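Local coordinates for protein monosaccharide-transporting ATPase (Actinobacillus succinogenes, PDB 5DTE) that binds D-allose in the cleft between its two lobes and probably delivers such sugars to an ABC transporter as its periplasmic solute-binding protein, at residues A196-T207 with N224-A234. Residues are numbered along the deposited sequence; the frame is centred on the assembly and turned at random.
Sequences ANWETEQALNVT and NDNMAIGAVTA. With ALL (beta-D-allopyranose), chain E.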
ATOM      1  N   ALA A 196      -6.963   0.966 -12.371  1.00 22.71           N
ATOM      2  CA  ALA A 196      -6.141   2.048 -12.870  1.00 23.59           C
ATOM      3  C   ALA A 196      -4.668   1.816 -12.546  1.00 19.41           C
ATOM      4  O   ALA A 196      -3.843   2.701 -12.757  1.00 17.96           O
ATOM      5  CB  ALA A 196      -6.608   3.362 -12.315  1.00 30.28           C
ATOM      6  N   ASN A 197      -4.356   0.622 -12.038  1.00 15.96           N
ATOM      7  CA  ASN A 197      -2.969   0.144 -11.860  1.00 30.01           C
ATOM      8  C   ASN A 197      -2.060   0.964 -10.948  1.00 39.99           C
ATOM      9  O   ASN A 197      -0.834   0.873 -11.080  1.00 42.80           O
ATOM     10  CB  ASN A 197      -2.272   0.018 -13.222  1.00 32.57           C
ATOM     11  CG  ASN A 197      -2.837  -1.108 -14.066  1.00 40.52           C
ATOM     12  OD1 ASN A 197      -2.549  -2.278 -13.816  1.00 43.72           O
ATOM     13  ND2 ASN A 197      -3.649  -0.761 -15.069  1.00 35.69           N
ATOM     14  N   TRP A 198      -2.665   1.753 -10.048  1.00 38.30           N
ATOM     15  CA  TRP A 198      -1.968   2.568  -9.036  1.00 28.23           C
ATOM     16  C   TRP A 198      -1.364   3.868  -9.572  1.00 27.18           C
ATOM     17  O   TRP A 198      -0.728   4.607  -8.813  1.00 21.43           O
ATOM     18  CB  TRP A 198      -0.857   1.764  -8.346  1.00 33.48           C
ATOM     19  CG  TRP A 198      -1.332   0.660  -7.441  1.00 40.03           C
ATOM     20  CD1 TRP A 198      -2.417   0.668  -6.587  1.00 42.78           C
ATOM     21  CD2 TRP A 198      -0.741  -0.621  -7.318  1.00 33.24           C
ATOM     22  NE1 TRP A 198      -2.511  -0.534  -5.929  1.00 36.18           N
ATOM     23  CE2 TRP A 198      -1.500  -1.345  -6.367  1.00 36.98           C
ATOM     24  CE3 TRP A 198       0.360  -1.231  -7.915  1.00 34.40           C
ATOM     25  CZ2 TRP A 198      -1.184  -2.642  -6.011  1.00 42.82           C
ATOM     26  CZ3 TRP A 198       0.676  -2.513  -7.558  1.00 44.49           C
ATOM     27  CH2 TRP A 198      -0.093  -3.209  -6.616  1.00 51.94           C
ATOM     28  N   GLU A 199      -1.566   4.142 -10.863  1.00 29.43           N
ATOM     29  CA  GLU A 199      -1.015   5.329 -11.530  1.00 25.31           C
ATOM     30  C   GLU A 199      -1.998   6.485 -11.533  1.00 15.47           C
ATOM     31  O   GLU A 199      -3.154   6.292 -11.845  1.00  7.16           O
ATOM     32  CB  GLU A 199      -0.627   5.011 -12.985  1.00 31.17           C
ATOM     33  CG  GLU A 199       0.816   4.557 -13.213  1.00 37.58           C
ATOM     34  CD  GLU A 199       1.123   4.300 -14.690  1.00 52.08           C
ATOM     35  OE1 GLU A 199       0.927   5.220 -15.524  1.00 56.38           O
ATOM     36  OE2 GLU A 199       1.548   3.167 -15.020  1.00 55.68           O
ATOM     37  N   THR A 200      -1.532   7.690 -11.219  1.00 25.93           N
ATOM     38  CA  THR A 200      -2.372   8.881 -11.358  1.00 30.18           C
ATOM     39  C   THR A 200      -2.909   9.024 -12.792  1.00 26.36           C
ATOM     40  O   THR A 200      -4.124   9.004 -12.996  1.00 34.15           O
ATOM     41  CB  THR A 200      -1.619  10.179 -10.960  1.00 14.50           C
ATOM     42  OG1 THR A 200      -1.416  10.200  -9.545  1.00 25.42           O
ATOM     43  CG2 THR A 200      -2.423  11.378 -11.314  1.00  6.08           C
ATOM     44  N   GLU A 201      -2.019   9.131 -13.776  1.00 25.35           N
ATOM     45  CA  GLU A 201      -2.431   9.447 -15.151  1.00 29.89           C
ATOM     46  C   GLU A 201      -3.491   8.480 -15.705  1.00 25.65           C
ATOM     47  O   GLU A 201      -4.436   8.918 -16.351  1.00 35.17           O
ATOM     48  CB  GLU A 201      -1.212   9.485 -16.086  1.00 38.94           C
ATOM     49  CG  GLU A 201      -1.380  10.361 -17.346  1.00 50.91           C
ATOM     50  CD  GLU A 201      -1.383  11.866 -17.054  1.00 59.28           C
ATOM     51  OE1 GLU A 201      -1.876  12.651 -17.908  1.00 63.42           O
ATOM     52  OE2 GLU A 201      -0.882  12.262 -15.975  1.00 57.33           O
ATOM     53  N   GLN A 202      -3.362   7.181 -15.441  1.00 11.41           N
ATOM     54  CA  GLN A 202      -4.388   6.226 -15.872  1.00 11.57           C
ATOM     55  C   GLN A 202      -5.768   6.390 -15.183  1.00 29.25           C
ATOM     56  O   GLN A 202      -6.827   6.161 -15.803  1.00 20.74           O
ATOM     57  CB  GLN A 202      -3.903   4.804 -15.642  1.00 14.00           C
ATOM     58  CG  GLN A 202      -2.642   4.447 -16.355  1.00 19.43           C
ATOM     59  CD  GLN A 202      -2.417   2.946 -16.402  1.00 24.81           C
ATOM     60  OE1 GLN A 202      -3.369   2.152 -16.366  1.00 22.17           O
ATOM     61  NE2 GLN A 202      -1.151   2.546 -16.477  1.00 29.33           N
ATOM     62  N   ALA A 203      -5.755   6.752 -13.900  1.00 21.48           N
ATOM     63  CA  ALA A 203      -6.993   6.883 -13.147  1.00 16.95           C
ATOM     64  C   ALA A 203      -7.745   8.124 -13.607  1.00 24.75           C
ATOM     65  O   ALA A 203      -8.962   8.186 -13.501  1.00 22.99           O
ATOM     66  CB  ALA A 203      -6.720   6.939 -11.676  1.00 18.18           C
ATOM     67  N   LEU A 204      -7.026   9.103 -14.147  1.00 26.36           N
ATOM     68  CA  LEU A 204      -7.682  10.250 -14.779  1.00 17.85           C
ATOM     69  C   LEU A 204      -8.419   9.808 -16.054  1.00 26.18           C
ATOM     70  O   LEU A 204      -9.585  10.156 -16.260  1.00 30.22           O
ATOM     71  CB  LEU A 204      -6.666  11.355 -15.088  1.00 10.05           C
ATOM     72  CG  LEU A 204      -7.087  12.621 -15.848  1.00 12.78           C
ATOM     73  CD1 LEU A 204      -7.998  13.500 -15.018  1.00  8.57           C
ATOM     74  CD2 LEU A 204      -5.843  13.396 -16.255  1.00 18.89           C
ATOM     75  N   ASN A 205      -7.743   9.028 -16.899  1.00 21.40           N
ATOM     76  CA  ASN A 205      -8.384   8.482 -18.080  1.00  8.95           C
ATOM     77  C   ASN A 205      -9.553   7.584 -17.709  1.00 16.80           C
ATOM     78  O   ASN A 205     -10.690   7.816 -18.146  1.00 14.32           O
ATOM     79  CB  ASN A 205      -7.400   7.698 -18.929  1.00 13.48           C
ATOM     80  CG  ASN A 205      -8.013   7.237 -20.237  1.00 22.86           C
ATOM     81  OD1 ASN A 205      -8.757   6.256 -20.278  1.00 24.02           O
ATOM     82  ND2 ASN A 205      -7.723   7.959 -21.310  1.00 25.61           N
ATOM     83  N   VAL A 206      -9.285   6.560 -16.902  1.00 14.14           N
ATOM     84  CA  VAL A 206     -10.356   5.648 -16.503  1.00 13.92           C
ATOM     85  C   VAL A 206     -11.555   6.366 -15.847  1.00 18.71           C
ATOM     86  O   VAL A 206     -12.701   6.122 -16.227  1.00 22.63           O
ATOM     87  CB  VAL A 206      -9.841   4.569 -15.554  1.00 12.62           C
ATOM     88  CG1 VAL A 206     -11.013   3.827 -14.912  1.00 13.67           C
ATOM     89  CG2 VAL A 206      -8.925   3.604 -16.289  1.00  9.63           C
ATOM     90  N   THR A 207     -11.298   7.268 -14.897  1.00 11.61           N
ATOM     91  CA  THR A 207     -12.381   7.953 -14.184  1.00  9.09           C
ATOM     92  C   THR A 207     -13.246   8.774 -15.122  1.00 20.37           C
ATOM     93  O   THR A 207     -14.455   8.855 -14.945  1.00 30.99           O
ATOM     94  CB  THR A 207     -11.854   8.895 -13.067  1.00 18.85           C
ATOM     95  OG1 THR A 207     -11.017   8.164 -12.175  1.00 22.24           O
ATOM     96  CG2 THR A 207     -12.986   9.496 -12.261  1.00 16.51           C
ATOM     97  N   ASN A 224      -5.446   3.200  -4.074  1.00 11.20           N
ATOM     98  CA  ASN A 224      -4.405   4.049  -3.535  1.00 13.47           C
ATOM     99  C   ASN A 224      -4.524   5.519  -3.748  1.00 24.89           C
ATOM    100  O   ASN A 224      -5.306   5.980  -4.552  1.00 34.67           O
ATOM    101  CB  ASN A 224      -2.998   3.547  -3.938  1.00 26.44           C
ATOM    102  CG  ASN A 224      -2.509   4.046  -5.281  1.00 28.41           C
ATOM    103  OD1 ASN A 224      -2.739   5.161  -5.718  1.00 18.86           O
ATOM    104  ND2 ASN A 224      -1.602   3.283  -5.800  1.00 43.15           N
ATOM    105  N   ASP A 225      -3.688   6.220  -2.993  1.00 29.96           N
ATOM    106  CA  ASP A 225      -3.635   7.651  -2.991  1.00 29.84           C
ATOM    107  C   ASP A 225      -3.370   8.282  -4.356  1.00 23.22           C
ATOM    108  O   ASP A 225      -3.899   9.358  -4.643  1.00 19.07           O
ATOM    109  CB  ASP A 225      -2.576   8.109  -2.011  1.00 36.05           C
ATOM    110  CG  ASP A 225      -3.188   8.688  -0.775  1.00 32.99           C
ATOM    111  OD1 ASP A 225      -4.435   8.796  -0.759  1.00 27.84           O
ATOM    112  OD2 ASP A 225      -2.445   9.053   0.155  1.00 33.14           O
ATOM    113  N   ASN A 226      -2.522   7.671  -5.180  1.00 27.29           N
ATOM    114  CA  ASN A 226      -2.308   8.196  -6.528  1.00 27.42           C
ATOM    115  C   ASN A 226      -3.577   8.163  -7.384  1.00 28.30           C
ATOM    116  O   ASN A 226      -3.924   9.171  -7.997  1.00 36.11           O
ATOM    117  CB  ASN A 226      -1.181   7.438  -7.239  1.00 16.25           C
ATOM    118  CG  ASN A 226       0.180   7.860  -6.765  1.00 16.81           C
ATOM    119  OD1 ASN A 226       0.357   8.991  -6.321  1.00 21.15           O
ATOM    120  ND2 ASN A 226       1.154   6.956  -6.843  1.00 22.81           N
ATOM    121  N   MET A 227      -4.271   7.024  -7.433  1.00 13.82           N
ATOM    122  CA  MET A 227      -5.477   6.935  -8.266  1.00 20.50           C
ATOM    123  C   MET A 227      -6.603   7.879  -7.763  1.00 30.56           C
ATOM    124  O   MET A 227      -7.435   8.350  -8.554  1.00 20.25           O
ATOM    125  CB  MET A 227      -5.973   5.487  -8.342  1.00 11.18           C
ATOM    126  CG  MET A 227      -4.933   4.523  -8.879  1.00 17.21           C
ATOM    127  SD  MET A 227      -5.484   2.821  -9.099  1.00 21.17           S
ATOM    128  CE  MET A 227      -5.628   2.262  -7.412  1.00 11.15           C
ATOM    129  N   ALA A 228      -6.617   8.160  -6.459  1.00 21.67           N
ATOM    130  CA  ALA A 228      -7.566   9.114  -5.878  1.00 22.17           C
ATOM    131  C   ALA A 228      -7.350  10.519  -6.428  1.00 29.46           C
ATOM    132  O   ALA A 228      -8.300  11.247  -6.717  1.00 35.31           O
ATOM    133  CB  ALA A 228      -7.446   9.123  -4.359  1.00 21.89           C
ATOM    134  N   ILE A 229      -6.085  10.891  -6.561  1.00 32.29           N
ATOM    135  CA  ILE A 229      -5.689  12.190  -7.088  1.00 29.71           C
ATOM    136  C   ILE A 229      -6.056  12.312  -8.549  1.00 22.64           C
ATOM    137  O   ILE A 229      -6.520  13.358  -9.003  1.00 20.69           O
ATOM    138  CB  ILE A 229      -4.176  12.409  -6.921  1.00 33.06           C
ATOM    139  CG1 ILE A 229      -3.822  12.477  -5.426  1.00 21.86           C
ATOM    140  CG2 ILE A 229      -3.704  13.640  -7.712  1.00 34.17           C
ATOM    141  CD1 ILE A 229      -4.063  13.822  -4.806  1.00 11.52           C
ATOM    142  N   GLY A 230      -5.837  11.229  -9.285  1.00 23.25           N
ATOM    143  CA  GLY A 230      -6.183  11.191 -10.690  1.00 21.37           C
ATOM    144  C   GLY A 230      -7.685  11.258 -10.866  1.00 26.33           C
ATOM    145  O   GLY A 230      -8.178  11.777 -11.863  1.00 30.01           O
ATOM    146  N   ALA A 231      -8.408  10.740  -9.878  1.00 25.97           N
ATOM    147  CA  ALA A 231      -9.859  10.671  -9.917  1.00 11.17           C
ATOM    148  C   ALA A 231     -10.496  12.021  -9.593  1.00 11.19           C
ATOM    149  O   ALA A 231     -11.509  12.407 -10.191  1.00 11.19           O
ATOM    150  CB  ALA A 231     -10.341   9.617  -8.963  1.00 11.11           C
ATOM    151  N   VAL A 232      -9.898  12.739  -8.649  1.00 15.62           N
ATOM    152  CA  VAL A 232     -10.361  14.085  -8.323  1.00 22.12           C
ATOM    153  C   VAL A 232     -10.240  15.025  -9.527  1.00 25.52           C
ATOM    154  O   VAL A 232     -11.166  15.769  -9.833  1.00 38.48           O
ATOM    155  CB  VAL A 232      -9.586  14.682  -7.133  1.00 19.68           C
ATOM    156  CG1 VAL A 232      -9.963  16.140  -6.926  1.00 22.84           C
ATOM    157  CG2 VAL A 232      -9.849  13.884  -5.877  1.00 16.45           C
ATOM    158  N   THR A 233      -9.105  14.973 -10.215  1.00 23.38           N
ATOM    159  CA  THR A 233      -8.867  15.795 -11.406  1.00 26.36           C
ATOM    160  C   THR A 233      -9.931  15.591 -12.476  1.00 26.08           C
ATOM    161  O   THR A 233     -10.327  16.536 -13.154  1.00 28.42           O
ATOM    162  CB  THR A 233      -7.490  15.496 -12.011  1.00 18.70           C
ATOM    163  OG1 THR A 233      -6.507  15.589 -10.979  1.00 19.73           O
ATOM    164  CG2 THR A 233      -7.160  16.482 -13.116  1.00 13.96           C
ATOM    165  N   ALA A 234     -10.379  14.348 -12.620  1.00 19.81           N
ATOM    166  CA  ALA A 234     -11.492  14.038 -13.491  1.00 11.35           C
ATOM    167  C   ALA A 234     -12.758  14.776 -13.048  1.00 24.45           C
ATOM    168  O   ALA A 234     -13.330  15.539 -13.837  1.00 30.38           O
ATOM    169  CB  ALA A 234     -11.736  12.548 -13.527  1.00 11.28           C
TER
HETATM  170  C1  ALL E 401       0.842  -1.010  -2.296  1.00 29.89           C
HETATM  171  C2  ALL E 401       1.192  -0.115  -1.123  1.00 25.89           C
HETATM  172  C3  ALL E 401       0.906   1.315  -1.397  1.00 26.39           C
HETATM  173  C4  ALL E 401       1.416   1.757  -2.733  1.00 25.12           C
HETATM  174  C5  ALL E 401       0.812   0.852  -3.792  1.00 12.81           C
HETATM  175  C6  ALL E 401       1.078   1.299  -5.193  1.00  6.27           C
HETATM  176  O1  ALL E 401       1.326  -2.284  -2.115  1.00 45.94           O
HETATM  177  O2  ALL E 401       0.381  -0.527  -0.001  1.00 25.04           O
HETATM  178  O3  ALL E 401      -0.542   1.512  -1.388  1.00 13.47           O
HETATM  179  O4  ALL E 401       1.052   3.125  -2.972  1.00 29.68           O
HETATM  180  O5  ALL E 401       1.372  -0.477  -3.585  1.00 13.34           O
HETATM  181  O6  ALL E 401       2.434   1.065  -5.507  1.00  7.11           O
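Met227 lays its side chain along the turn 196-199, its CG against the backbone of Trp198 and its SD beside the CB of Ala196. Trp198 N gives SD a weak hydrogen bond of 3.2 Å, bent to 143° at the hydrogen. The chain runs straight through chi2 and then folds at chi3 (-71°), which brings CE to 3.7 Å from Trp198 CD1; the sulfur stands oblique to the indole, a Met-aromatic contact at 5.4 Å from the centroid of the five-membered ring. The CB of Met227 meets the methyl of Ala203.

The amide of Asn224 lies oblique to the indole and nearly parallel to it, the two planes 17° apart. Its OD1 caps helix 225-237, accepting from Met227 N at 3.0 Å, the donor tilted from the carbonyl plane. C6 of the allose lies 3.3 Å above one face of Trp198, offset toward the rim, an aromatic platform of the kind common in sugar-binding proteins. Asp250 and Arg174 hydrogen-bond to the same sugar.

In this bilobed periplasmic-binding-protein fold, the two helices lie side by side on one face of the parallel sheet of strands 188-195, 157-163, 219-222 and 245-247, joined through strand 219-222, with Leu162 packed beneath Thr207 and Ala231. Their axes approach to 7.1 Å where Gly230, bare of a side chain, lies against Thr200 and Leu204. Thr200 OG1 donates to Asn226 O at 3.1 Å, from above the carbonyl plane; that oxygen also takes the helical bond from Gly230 N. Further along, Leu204 CD1 lies against Thr233 and the backbone of Ala234, CG being anti to the backbone N, and Thr207 sets CG2 on the CB of Ala234, 3.5 Å away, and OG1 against Ala231.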